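Long-range contacts in putative acetyl-CoA acetyltransferase (Thermus thermophilus, PDB 1ULQ), which probably acts as a thiolase, an acetyl-CoA C-acyltransferase that transfers acyl groups to and from coenzyme A in lipid metabolism: residues P2-E8 / A261-D267; A279-A285 / A394-M400. Residues are numbered along the deposited sequence.

Contact 1: residues P2-E8 / A261-D267; sequences PEAWIVE and AVLLVSD
Residues 4-8 and 261-266 form antiparallel strands, their directions 138° apart and their axes 4.5 Å apart at closest approach. Ala4 with Ser266 and Ile6 with Leu264 (CA-CA 4.5 Å) are non-hydrogen-bonded pairs; Trp5 with Val265 is hydrogen-bonded, Trp5 N to Val265 O 2.8 Å and Val265 N to Trp5 O 2.9 Å. A classic beta bulge follows: Val7, psi -6°, and Glu8 both face Leu263, with Val7 N to Leu263 O 2.9 Å and Leu263 N to Glu8 O 2.8 Å. At the other end Asp267 N, opening helix 267-273, reaches Glu3 O at 2.9 Å; N-cap Ser266 bonds Tyr269 N and Asp268 OD1 through OG. In this N-terminal thiolase sheet, with 4-16 as edge strand, helix 91-104 packs on the face of Ala4, Ile6 and Leu264; Ile6 (mt) sets CG2 3.5 Å from Val262 CG2 and CG1 3.9 Å from Leu264 CG. On the opposite face Trp5 (chi1 -70°, chi2 3°) lays its six-membered ring over Asp267 CB, a CH-pi contact 3.7 Å from the centroid, 24° off the normal. Alternate backbone groups bond across the pair; those of Ala4 and Ile6 turn to residues 278-281, and Val262 bonds to Gly113.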
loop_
_atom_site.group_PDB
_atom_site.type_symbol
_atom_site.label_atom_id
_atom_site.label_comp_id
_atom_site.label_asym_id
_atom_site.label_seq_id
_atom_site.Cartn_x
_atom_site.Cartn_y
_atom_site.Cartn_z
ATOM N N PRO C 2 -46.913 -11.151 22.603
ATOM C CA PRO C 2 -46.438 -10.231 21.550
ATOM C C PRO C 2 -45.901 -8.909 22.117
ATOM O O PRO C 2 -46.668 -8.093 22.649
ATOM C CB PRO C 2 -47.618 -9.967 20.632
ATOM C CG PRO C 2 -48.443 -11.202 20.840
ATOM C CD PRO C 2 -48.310 -11.527 22.331
ATOM N N GLU C 3 -44.587 -8.707 22.012
ATOM C CA GLU C 3 -43.956 -7.481 22.474
ATOM C C GLU C 3 -43.174 -6.872 21.296
ATOM O O GLU C 3 -43.343 -5.689 21.015
ATOM C CB GLU C 3 -43.047 -7.763 23.683
ATOM C CG GLU C 3 -42.347 -6.531 24.306
ATOM C CD GLU C 3 -43.131 -5.833 25.432
ATOM O OE1 GLU C 3 -43.897 -6.509 26.140
ATOM O OE2 GLU C 3 -42.955 -4.614 25.635
ATOM N N ALA C 4 -42.362 -7.659 20.580
ATOM C CA ALA C 4 -41.579 -7.120 19.448
ATOM C C ALA C 4 -42.150 -7.482 18.063
ATOM O O ALA C 4 -42.050 -8.630 17.628
ATOM C CB ALA C 4 -40.146 -7.589 19.550
ATOM N N TRP C 5 -42.715 -6.494 17.364
ATOM C CA TRP C 5 -43.345 -6.714 16.052
ATOM C C TRP C 5 -42.644 -6.186 14.818
ATOM O O TRP C 5 -42.260 -5.019 14.758
ATOM C CB TRP C 5 -44.754 -6.114 16.029
ATOM C CG TRP C 5 -45.784 -6.816 16.860
ATOM C CD1 TRP C 5 -45.601 -7.893 17.679
ATOM C CD2 TRP C 5 -47.163 -6.469 16.954
ATOM N NE1 TRP C 5 -46.782 -8.236 18.278
ATOM C CE2 TRP C 5 -47.761 -7.380 17.851
ATOM C CE3 TRP C 5 -47.955 -5.472 16.367
ATOM C CZ2 TRP C 5 -49.111 -7.329 18.173
ATOM C CZ3 TRP C 5 -49.293 -5.417 16.686
ATOM C CH2 TRP C 5 -49.861 -6.345 17.583
ATOM N N ILE C 6 -42.537 -7.044 13.813
ATOM C CA ILE C 6 -41.919 -6.674 12.546
ATOM C C ILE C 6 -43.009 -6.041 11.707
ATOM O O ILE C 6 -43.907 -6.730 11.246
ATOM C CB ILE C 6 -41.386 -7.910 11.808
ATOM C CG1 ILE C 6 -40.258 -8.553 12.624
ATOM C CG2 ILE C 6 -40.900 -7.518 10.429
ATOM C CD1 ILE C 6 -39.577 -9.717 11.936
ATOM N N VAL C 7 -42.921 -4.734 11.502
ATOM C CA VAL C 7 -43.943 -4.007 10.757
ATOM C C VAL C 7 -43.561 -3.583 9.338
ATOM O O VAL C 7 -44.393 -3.067 8.587
ATOM C CB VAL C 7 -44.351 -2.761 11.539
ATOM C CG1 VAL C 7 -45.669 -2.240 11.025
ATOM C CG2 VAL C 7 -44.443 -3.097 13.013
ATOM N N GLU C 8 -42.307 -3.803 8.963
ATOM C CA GLU C 8 -41.849 -3.425 7.635
ATOM C C GLU C 8 -40.516 -4.108 7.354
ATOM O O GLU C 8 -39.693 -4.243 8.255
ATOM C CB GLU C 8 -41.679 -1.901 7.581
ATOM C CG GLU C 8 -41.865 -1.280 6.216
ATOM C CD GLU C 8 -43.238 -1.548 5.665
ATOM O OE1 GLU C 8 -44.226 -1.285 6.391
ATOM O OE2 GLU C 8 -43.328 -2.019 4.513
ATOM N N ALA C 261 -33.001 -3.805 5.587
ATOM C CA ALA C 261 -33.394 -3.266 6.883
ATOM C C ALA C 261 -34.832 -3.622 7.220
ATOM O O ALA C 261 -35.705 -3.585 6.361
ATOM C CB ALA C 261 -33.232 -1.758 6.887
ATOM N N VAL C 262 -35.074 -3.973 8.476
ATOM C CA VAL C 262 -36.413 -4.311 8.921
ATOM C C VAL C 262 -36.774 -3.433 10.122
ATOM O O VAL C 262 -35.945 -3.183 10.995
ATOM C CB VAL C 262 -36.533 -5.845 9.251
ATOM C CG1 VAL C 262 -35.291 -6.347 9.922
ATOM C CG2 VAL C 262 -37.736 -6.105 10.134
ATOM N N LEU C 263 -38.009 -2.941 10.138
ATOM C CA LEU C 263 -38.490 -2.072 11.207
ATOM C C LEU C 263 -39.306 -2.826 12.259
ATOM O O LEU C 263 -40.342 -3.427 11.948
ATOM C CB LEU C 263 -39.351 -0.954 10.612
ATOM C CG LEU C 263 -40.023 0.008 11.593
ATOM C CD1 LEU C 263 -38.972 0.899 12.247
ATOM C CD2 LEU C 263 -41.041 0.849 10.849
ATOM N N LEU C 264 -38.833 -2.797 13.502
ATOM C CA LEU C 264 -39.526 -3.467 14.591
ATOM C C LEU C 264 -40.060 -2.446 15.586
ATOM O O LEU C 264 -39.394 -1.455 15.906
ATOM C CB LEU C 264 -38.603 -4.447 15.305
ATOM C CG LEU C 264 -38.298 -5.756 14.581
ATOM C CD1 LEU C 264 -37.353 -5.491 13.440
ATOM C CD2 LEU C 264 -37.663 -6.738 15.543
ATOM N N VAL C 265 -41.270 -2.690 16.074
ATOM C CA VAL C 265 -41.893 -1.775 17.018
ATOM C C VAL C 265 -42.556 -2.573 18.128
ATOM O O VAL C 265 -42.820 -3.758 17.962
ATOM C CB VAL C 265 -42.971 -0.929 16.325
ATOM C CG1 VAL C 265 -42.384 -0.209 15.124
ATOM C CG2 VAL C 265 -44.124 -1.821 15.910
ATOM N N SER C 266 -42.810 -1.930 19.263
ATOM C CA SER C 266 -43.473 -2.613 20.364
ATOM C C SER C 266 -44.930 -2.821 19.955
ATOM O O SER C 266 -45.484 -2.031 19.178
ATOM C CB SER C 266 -43.406 -1.777 21.649
ATOM O OG SER C 266 -44.200 -0.601 21.570
ATOM N N ASP C 267 -45.554 -3.876 20.471
ATOM C CA ASP C 267 -46.935 -4.152 20.109
ATOM C C ASP C 267 -47.849 -3.013 20.527
ATOM O O ASP C 267 -48.734 -2.616 19.768
ATOM C CB ASP C 267 -47.402 -5.474 20.717
ATOM C CG ASP C 267 -47.562 -5.404 22.203
ATOM O OD1 ASP C 267 -46.739 -4.732 22.855
ATOM O OD2 ASP C 267 -48.500 -6.042 22.724
#

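Contact 2: residues A279-A285 / A394-M400; sequences ARVRAIA and AVVVEGM
Segments 279-285 and 394-400 run antiparallel, 146° between strand directions, the axes 4.4 Å apart at closest approach. Arg280 and Glu398 form a hydrogen-bonded pair, Arg280 N to Glu398 O 2.7 Å and Glu398 N to Arg280 O 2.9 Å; Val281 and Val397 form a non-hydrogen-bonded one. Arg282, phi/psi -85/-57°, then slips the register by one: it and Ala283 both face Val396, a classic beta bulge in which Val396 O accepts from Arg282 N at 2.8 Å and, weakly, Ala283 N at 3.3 Å, while Val396 N gives to Ala283 O at 2.8 Å. Ala285 and Ala394 pair again, Ala285 N to Ala394 O 3.1 Å and Ala394 N to Ala285 O 3.0 Å. Both strands belong to the C-terminal thiolase sheet, beside strand 380-387 with the predicted active-site Cys386. Outward backbone groups of Ala279 and Val281 bond to Ile6 and Ala4, those of Val395, Val397 and Gly399 to Ala383, Gly381 and Gln379; Ile284 O accepts from Arg308 NH1. Glu398 (tt) sends OE1 to two arginines: Arg282 NE (chi1 -99°, between wells) donates at 3.0 Å; Arg280 NH1 (chi1 161°, t), 2.8 Å away, meets it by charge alone, the oxygen over the guanidinium face. Glu398 OE2 takes a weak bond from Gln379 NE2.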
loop_
_atom_site.group_PDB
_atom_site.type_symbol
_atom_site.label_atom_id
_atom_site.label_comp_id
_atom_site.label_asym_id
_atom_site.label_seq_id
_atom_site.Cartn_x
_atom_site.Cartn_y
_atom_site.Cartn_z
ATOM N N ALA C 279 -45.145 -9.821 11.133
ATOM C CA ALA C 279 -44.799 -10.980 11.933
ATOM C C ALA C 279 -44.358 -10.513 13.310
ATOM O O ALA C 279 -44.166 -9.315 13.552
ATOM C CB ALA C 279 -43.686 -11.760 11.264
ATOM N N ARG C 280 -44.189 -11.484 14.198
ATOM C CA ARG C 280 -43.780 -11.256 15.578
ATOM C C ARG C 280 -42.507 -12.083 15.854
ATOM O O ARG C 280 -42.404 -13.240 15.430
ATOM C CB ARG C 280 -44.930 -11.696 16.498
ATOM C CG ARG C 280 -44.563 -11.954 17.945
ATOM C CD ARG C 280 -45.294 -13.171 18.542
ATOM N NE ARG C 280 -46.751 -13.045 18.526
ATOM C CZ ARG C 280 -47.589 -13.852 19.183
ATOM N NH1 ARG C 280 -47.125 -14.855 19.926
ATOM N NH2 ARG C 280 -48.904 -13.668 19.086
ATOM N N VAL C 281 -41.530 -11.494 16.537
ATOM C CA VAL C 281 -40.311 -12.226 16.862
ATOM C C VAL C 281 -40.595 -13.141 18.064
ATOM O O VAL C 281 -40.849 -12.676 19.179
ATOM C CB VAL C 281 -39.157 -11.262 17.195
ATOM C CG1 VAL C 281 -37.927 -12.033 17.598
ATOM C CG2 VAL C 281 -38.863 -10.408 15.994
ATOM N N ARG C 282 -40.568 -14.446 17.822
ATOM C CA ARG C 282 -40.833 -15.412 18.875
ATOM C C ARG C 282 -39.616 -15.778 19.719
ATOM O O ARG C 282 -39.651 -15.621 20.936
ATOM C CB ARG C 282 -41.444 -16.679 18.282
ATOM C CG ARG C 282 -42.961 -16.746 18.400
ATOM C CD ARG C 282 -43.373 -17.777 19.438
ATOM N NE ARG C 282 -44.757 -18.212 19.251
ATOM C CZ ARG C 282 -45.320 -19.229 19.895
ATOM N NH1 ARG C 282 -44.625 -19.935 20.781
ATOM N NH2 ARG C 282 -46.584 -19.541 19.645
ATOM N N ALA C 283 -38.548 -16.271 19.099
ATOM C CA ALA C 283 -37.369 -16.636 19.867
ATOM C C ALA C 283 -36.096 -16.523 19.064
ATOM O O ALA C 283 -36.109 -16.669 17.837
ATOM C CB ALA C 283 -37.514 -18.042 20.393
ATOM N N ILE C 284 -34.993 -16.269 19.766
ATOM C CA ILE C 284 -33.683 -16.146 19.131
ATOM C C ILE C 284 -32.680 -17.074 19.814
ATOM O O ILE C 284 -32.778 -17.329 21.017
ATOM C CB ILE C 284 -33.136 -14.722 19.244
ATOM C CG1 ILE C 284 -34.227 -13.716 18.913
ATOM C CG2 ILE C 284 -31.991 -14.541 18.282
ATOM C CD1 ILE C 284 -33.897 -12.318 19.383
ATOM N N ALA C 285 -31.712 -17.571 19.047
ATOM C CA ALA C 285 -30.686 -18.460 19.588
ATOM C C ALA C 285 -29.392 -18.391 18.791
ATOM O O ALA C 285 -29.391 -18.372 17.565
ATOM C CB ALA C 285 -31.192 -19.899 19.627
ATOM N N ALA C 394 -30.125 -18.327 14.628
ATOM C CA ALA C 394 -31.463 -18.639 14.130
ATOM C C ALA C 394 -32.511 -17.795 14.849
ATOM O O ALA C 394 -32.389 -17.506 16.049
ATOM C CB ALA C 394 -31.765 -20.121 14.322
ATOM N N VAL C 395 -33.543 -17.405 14.106
ATOM C CA VAL C 395 -34.623 -16.585 14.642
ATOM C C VAL C 395 -35.975 -17.152 14.251
ATOM O O VAL C 395 -36.233 -17.364 13.067
ATOM C CB VAL C 395 -34.533 -15.168 14.097
ATOM C CG1 VAL C 395 -35.779 -14.382 14.459
ATOM C CG2 VAL C 395 -33.302 -14.503 14.645
ATOM N N VAL C 396 -36.837 -17.403 15.235
ATOM C CA VAL C 396 -38.162 -17.936 14.932
ATOM C C VAL C 396 -39.182 -16.807 14.934
ATOM O O VAL C 396 -39.241 -15.994 15.852
ATOM C CB VAL C 396 -38.603 -19.012 15.935
ATOM C CG1 VAL C 396 -39.891 -19.648 15.461
ATOM C CG2 VAL C 396 -37.530 -20.059 16.084
ATOM N N VAL C 397 -39.996 -16.775 13.895
ATOM C CA VAL C 397 -40.994 -15.738 13.738
ATOM C C VAL C 397 -42.407 -16.297 13.512
ATOM O O VAL C 397 -42.588 -17.314 12.831
ATOM C CB VAL C 397 -40.571 -14.842 12.573
ATOM C CG1 VAL C 397 -41.752 -14.157 11.963
ATOM C CG2 VAL C 397 -39.578 -13.837 13.072
ATOM N N GLU C 398 -43.398 -15.627 14.101
ATOM C CA GLU C 398 -44.801 -16.024 13.979
ATOM C C GLU C 398 -45.526 -14.969 13.154
ATOM O O GLU C 398 -45.471 -13.781 13.469
ATOM C CB GLU C 398 -45.443 -16.147 15.369
ATOM C CG GLU C 398 -46.875 -16.712 15.370
ATOM C CD GLU C 398 -47.404 -17.043 16.778
ATOM O OE1 GLU C 398 -46.794 -16.586 17.776
ATOM O OE2 GLU C 398 -48.441 -17.752 16.885
ATOM N N GLY C 399 -46.190 -15.405 12.087
ATOM C CA GLY C 399 -46.904 -14.476 11.225
ATOM C C GLY C 399 -48.141 -13.888 11.878
ATOM O O GLY C 399 -48.662 -14.458 12.843
ATOM N N MET C 400 -48.603 -12.749 11.355
ATOM C CA MET C 400 -49.792 -12.068 11.881
ATOM C C MET C 400 -50.556 -11.279 10.804
ATOM O O MET C 400 -50.082 -11.236 9.650
ATOM C CB MET C 400 -49.395 -11.123 13.021
ATOM C CG MET C 400 -48.492 -11.772 14.065
ATOM S SD MET C 400 -48.586 -11.104 15.760
ATOM C CE MET C 400 -47.863 -9.475 15.545
#

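The sheets of the two halves meet edge to edge here, through strands 4-16 and 279-288, which lie between contacts 1 and 2, centres about 11 Å apart. That seam is probably hydrogen-bonded, Ile6 N to Ala279 O at 2.8 Å and Ala4 O to Val281 N at 3.1 Å, joining the N-terminal and C-terminal thiolase domains. Both contacts are largely buried, with Pro2 and Met400 as exposed ends, and each has a classic bulge; contact 1 includes the start of helix 267-273 and a tryptophan, contact 2 a charged cluster. Helix 91-104 packs on the face of Ala4, Ile6 and Leu264 and on that of Val281 and Ile284. Only contact 2 meets another chain, Ile284 packing on Glu107 of the second subunit.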